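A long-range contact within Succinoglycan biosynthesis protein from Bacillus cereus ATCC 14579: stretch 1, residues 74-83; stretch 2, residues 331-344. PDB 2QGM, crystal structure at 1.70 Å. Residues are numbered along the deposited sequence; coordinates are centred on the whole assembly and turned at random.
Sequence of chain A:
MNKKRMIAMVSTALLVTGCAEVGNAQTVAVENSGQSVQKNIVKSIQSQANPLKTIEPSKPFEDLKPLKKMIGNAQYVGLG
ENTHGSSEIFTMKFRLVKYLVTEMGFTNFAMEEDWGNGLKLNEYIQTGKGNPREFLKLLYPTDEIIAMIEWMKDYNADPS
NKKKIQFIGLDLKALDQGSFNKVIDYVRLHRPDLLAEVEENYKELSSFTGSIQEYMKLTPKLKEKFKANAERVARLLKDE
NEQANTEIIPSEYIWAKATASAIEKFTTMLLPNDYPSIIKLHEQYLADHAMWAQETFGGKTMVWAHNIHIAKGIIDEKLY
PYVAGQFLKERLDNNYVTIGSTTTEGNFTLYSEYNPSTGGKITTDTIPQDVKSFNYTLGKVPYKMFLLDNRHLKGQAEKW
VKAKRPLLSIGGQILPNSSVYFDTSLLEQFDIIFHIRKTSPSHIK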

# COMPACT_ATOMS: atom_id res chain seq x y z
N ALA A 74 -3.08 8.95 -15.66
CA ALA A 74 -2.31 7.83 -15.12
C ALA A 74 -3.27 6.74 -14.64
O ALA A 74 -4.28 7.04 -14.00
CB ALA A 74 -1.43 8.30 -13.97
N GLN A 75 -2.97 5.48 -14.96
CA GLN A 75 -3.83 4.37 -14.54
C GLN A 75 -3.44 3.76 -13.18
O GLN A 75 -4.20 2.97 -12.63
CB GLN A 75 -3.83 3.27 -15.60
CG GLN A 75 -4.35 3.69 -16.97
CD GLN A 75 -4.31 2.54 -17.96
OE1 GLN A 75 -3.27 1.90 -18.13
NE2 GLN A 75 -5.43 2.28 -18.62
N TYR A 76 -2.27 4.12 -12.66
CA TYR A 76 -1.83 3.61 -11.36
C TYR A 76 -1.43 4.75 -10.44
O TYR A 76 -0.62 5.61 -10.81
CB TYR A 76 -0.62 2.69 -11.48
CG TYR A 76 -0.85 1.41 -12.23
CD1 TYR A 76 -0.90 1.40 -13.62
CD2 TYR A 76 -0.95 0.20 -11.55
CE1 TYR A 76 -1.03 0.21 -14.32
CE2 TYR A 76 -1.08 -1.01 -12.25
CZ TYR A 76 -1.12 -0.99 -13.63
OH TYR A 76 -1.17 -2.17 -14.35
N VAL A 77 -2.00 4.78 -9.23
CA VAL A 77 -1.65 5.83 -8.27
C VAL A 77 -1.23 5.21 -6.94
O VAL A 77 -1.99 4.44 -6.34
CB VAL A 77 -2.84 6.80 -8.01
CG1 VAL A 77 -2.53 7.70 -6.82
CG2 VAL A 77 -3.10 7.65 -9.25
N GLY A 78 -0.02 5.55 -6.49
CA GLY A 78 0.45 5.04 -5.21
C GLY A 78 0.11 6.05 -4.14
O GLY A 78 0.41 7.23 -4.30
N LEU A 79 -0.52 5.60 -3.06
CA LEU A 79 -0.93 6.48 -1.97
C LEU A 79 -0.22 6.07 -0.69
O LEU A 79 -0.64 5.12 -0.02
CB LEU A 79 -2.45 6.39 -1.76
CG LEU A 79 -3.35 6.60 -2.97
CD1 LEU A 79 -4.78 6.16 -2.62
CD2 LEU A 79 -3.32 8.06 -3.40
N GLY A 80 0.83 6.79 -0.34
CA GLY A 80 1.58 6.45 0.86
C GLY A 80 1.08 7.03 2.17
O GLY A 80 0.10 7.77 2.22
N GLU A 81 1.76 6.65 3.25
CA GLU A 81 1.46 7.12 4.60
C GLU A 81 2.80 7.24 5.33
O GLU A 81 3.62 6.31 5.30
CB GLU A 81 0.49 6.17 5.32
CG GLU A 81 0.81 4.70 5.17
CD GLU A 81 -0.33 3.82 5.63
OE1 GLU A 81 -1.48 4.08 5.21
OE2 GLU A 81 -0.10 2.86 6.39
N ASN A 82 3.01 8.39 5.97
CA ASN A 82 4.25 8.65 6.68
C ASN A 82 4.50 7.69 7.84
O ASN A 82 5.65 7.37 8.16
CB ASN A 82 4.29 10.10 7.18
CG ASN A 82 5.69 10.66 7.19
OD1 ASN A 82 6.67 9.91 7.08
ND2 ASN A 82 5.81 11.98 7.32
N THR A 83 3.43 7.26 8.49
CA THR A 83 3.53 6.31 9.58
C THR A 83 2.39 5.33 9.38
O THR A 83 1.59 5.49 8.45
CB THR A 83 3.35 6.96 10.98
OG1 THR A 83 1.95 7.07 11.28
CG2 THR A 83 3.99 8.34 11.00
N ARG A 331 8.46 -0.42 -14.86
CA ARG A 331 7.54 -1.08 -15.78
C ARG A 331 6.48 -0.16 -16.36
O ARG A 331 6.07 -0.35 -17.50
CB ARG A 331 6.80 -2.21 -15.06
CG ARG A 331 7.67 -3.27 -14.42
CD ARG A 331 6.80 -4.25 -13.66
NE ARG A 331 7.57 -5.23 -12.90
CZ ARG A 331 7.03 -6.12 -12.08
NH1 ARG A 331 5.71 -6.15 -11.92
NH2 ARG A 331 7.79 -6.98 -11.41
N LEU A 332 6.04 0.81 -15.57
CA LEU A 332 4.97 1.70 -16.01
C LEU A 332 5.34 3.11 -16.45
O LEU A 332 4.57 3.77 -17.13
CB LEU A 332 3.92 1.77 -14.90
CG LEU A 332 3.36 0.40 -14.50
CD1 LEU A 332 2.52 0.56 -13.24
CD2 LEU A 332 2.52 -0.20 -15.63
N ASP A 333 6.52 3.58 -16.05
CA ASP A 333 6.99 4.92 -16.40
C ASP A 333 5.97 5.98 -15.96
O ASP A 333 5.66 6.09 -14.78
CB ASP A 333 7.27 5.01 -17.90
CG ASP A 333 7.94 6.32 -18.30
OD1 ASP A 333 8.86 6.76 -17.59
OD2 ASP A 333 7.55 6.90 -19.33
N ASN A 334 5.44 6.77 -16.90
CA ASN A 334 4.50 7.82 -16.54
C ASN A 334 3.08 7.36 -16.23
O ASN A 334 2.22 8.17 -15.89
CB ASN A 334 4.45 8.89 -17.62
CG ASN A 334 5.65 9.83 -17.57
OD1 ASN A 334 5.86 10.64 -18.47
ND2 ASN A 334 6.44 9.71 -16.51
N ASN A 335 2.82 6.05 -16.33
CA ASN A 335 1.48 5.54 -16.04
C ASN A 335 1.34 5.21 -14.56
O ASN A 335 0.30 4.71 -14.13
CB ASN A 335 1.18 4.30 -16.88
CG ASN A 335 -0.31 4.03 -17.01
OD1 ASN A 335 -1.12 4.97 -17.05
ND2 ASN A 335 -0.68 2.76 -17.12
N TYR A 336 2.39 5.48 -13.79
CA TYR A 336 2.36 5.27 -12.34
C TYR A 336 2.74 6.58 -11.66
O TYR A 336 3.86 7.05 -11.79
CB TYR A 336 3.34 4.17 -11.91
CG TYR A 336 3.48 4.03 -10.40
CD1 TYR A 336 2.37 3.77 -9.60
CD2 TYR A 336 4.72 4.13 -9.78
CE1 TYR A 336 2.49 3.60 -8.22
CE2 TYR A 336 4.85 3.97 -8.40
CZ TYR A 336 3.72 3.70 -7.62
OH TYR A 336 3.83 3.53 -6.26
N VAL A 337 1.78 7.16 -10.95
CA VAL A 337 2.02 8.41 -10.24
C VAL A 337 2.11 8.10 -8.75
O VAL A 337 1.31 7.33 -8.22
CB VAL A 337 0.87 9.43 -10.48
CG1 VAL A 337 1.00 10.59 -9.52
CG2 VAL A 337 0.93 9.95 -11.92
N THR A 338 3.09 8.70 -8.08
CA THR A 338 3.29 8.49 -6.65
C THR A 338 2.96 9.70 -5.81
O THR A 338 3.45 10.80 -6.06
CB THR A 338 4.75 8.11 -6.33
OG1 THR A 338 5.64 9.03 -6.97
CG2 THR A 338 5.05 6.71 -6.78
N ILE A 339 2.12 9.49 -4.80
CA ILE A 339 1.71 10.54 -3.88
C ILE A 339 2.17 10.15 -2.48
O ILE A 339 1.54 9.31 -1.83
CB ILE A 339 0.19 10.70 -3.86
CG1 ILE A 339 -0.31 10.91 -5.29
CG2 ILE A 339 -0.21 11.87 -2.95
CD1 ILE A 339 -1.81 11.00 -5.42
N GLY A 340 3.25 10.77 -2.02
CA GLY A 340 3.78 10.48 -0.69
C GLY A 340 3.06 11.23 0.42
O GLY A 340 2.43 12.26 0.17
N SER A 341 3.18 10.72 1.64
CA SER A 341 2.56 11.33 2.81
C SER A 341 3.60 11.95 3.72
O SER A 341 4.59 11.31 4.07
CB SER A 341 1.78 10.26 3.59
OG SER A 341 1.48 10.70 4.91
N THR A 342 3.38 13.20 4.11
CA THR A 342 4.30 13.88 5.01
C THR A 342 3.56 14.55 6.16
O THR A 342 2.43 15.02 6.01
CB THR A 342 5.15 14.97 4.27
OG1 THR A 342 4.30 15.89 3.58
CG2 THR A 342 6.09 14.32 3.26
N THR A 343 4.20 14.55 7.32
CA THR A 343 3.64 15.18 8.50
C THR A 343 4.80 15.79 9.28
O THR A 343 5.94 15.36 9.13
CB THR A 343 2.86 14.19 9.39
OG1 THR A 343 2.24 14.90 10.46
CG2 THR A 343 3.78 13.11 9.95
N THR A 344 4.51 16.79 10.10
CA THR A 344 5.57 17.45 10.86
C THR A 344 5.73 17.02 12.31
O THR A 344 6.82 16.65 12.73
CB THR A 344 5.36 18.98 10.83
OG1 THR A 344 5.43 19.44 9.47
CG2 THR A 344 6.43 19.69 11.65

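The most unusual feature of this contact is the way a single asparagine side chain grips both the main chain and the side chain of one residue, Gln75. Just before the two strands pair, the side-chain amide of Asn335 lies against Gln75 and engages it with both of its polar atoms: Gln75 N donates to Asn335 OD1 at 2.8 Å, and Asn335 ND2 donates to Gln75 OE1 at 2.9 Å. An amide suits this place because it offers a donor and an acceptor side by side. The t rotamer of Asn335 brings the end of the side chain nearer to its partner than its CA-to-CB bond alone would suggest, and the main chain of the same residue adds a third bond, from Tyr76 N to Asn335 O at 3.0 Å.

From there the general rule of parallel pairing takes over, joining residues that touch across at least 256 positions of sequence. In a parallel ladder, alternate residues of one strand bond to the residues flanking their partner. Tyr76 O accepts from Val337 N at 2.9 Å, Gly78 N donates to Val337 O at 2.8 Å, Gly78 O accepts from Ile339 N at 2.9 Å, and Gly80 N donates to Ile339 O at 3.0 Å. The strand axes, 18° from exact parallelism, approach to 4.7 Å.

Side chains alternate between the two faces of the sheet. On one, Val77, Leu79, Val337 and Ile339 form an apolar layer in which Ile339 CD1 lies 3.7 Å from Val77 CG1 and 3.9 Å from Leu79 CD2. Ala74 extends this packing, its CB 3.5 Å from Val337 CG2. Branched aliphatic residues fit here, filling buried space without polar groups that would need partners.

The other face carries the two tyrosines. Leu332 places CD1 over one face of the Tyr76 ring, 3.5 Å from the centroid, in a CH-pi contact, while Tyr76 CB meets the edge of the Tyr336 ring at CD1, 3.7 Å away. The Tyr336 side chain runs on across Gly78, where the absence of a side chain is essential to this arrangement: an ideal CB on Gly78 would lie 2.5 Å from Tyr336 OH, a clash. That hydroxyl is hydrogen-bonded elsewhere in the structure.

Beyond the ladder, Ser341 points toward the first stretch. Its CB packs 3.3 Å from Glu81 CA, and its small hydroxyl takes over where backbone pairing stops, with Asn82 N making a weak hydrogen bond to Ser341 OG at 3.0 Å. Altogether the contact buries 798 Å², counting both sides.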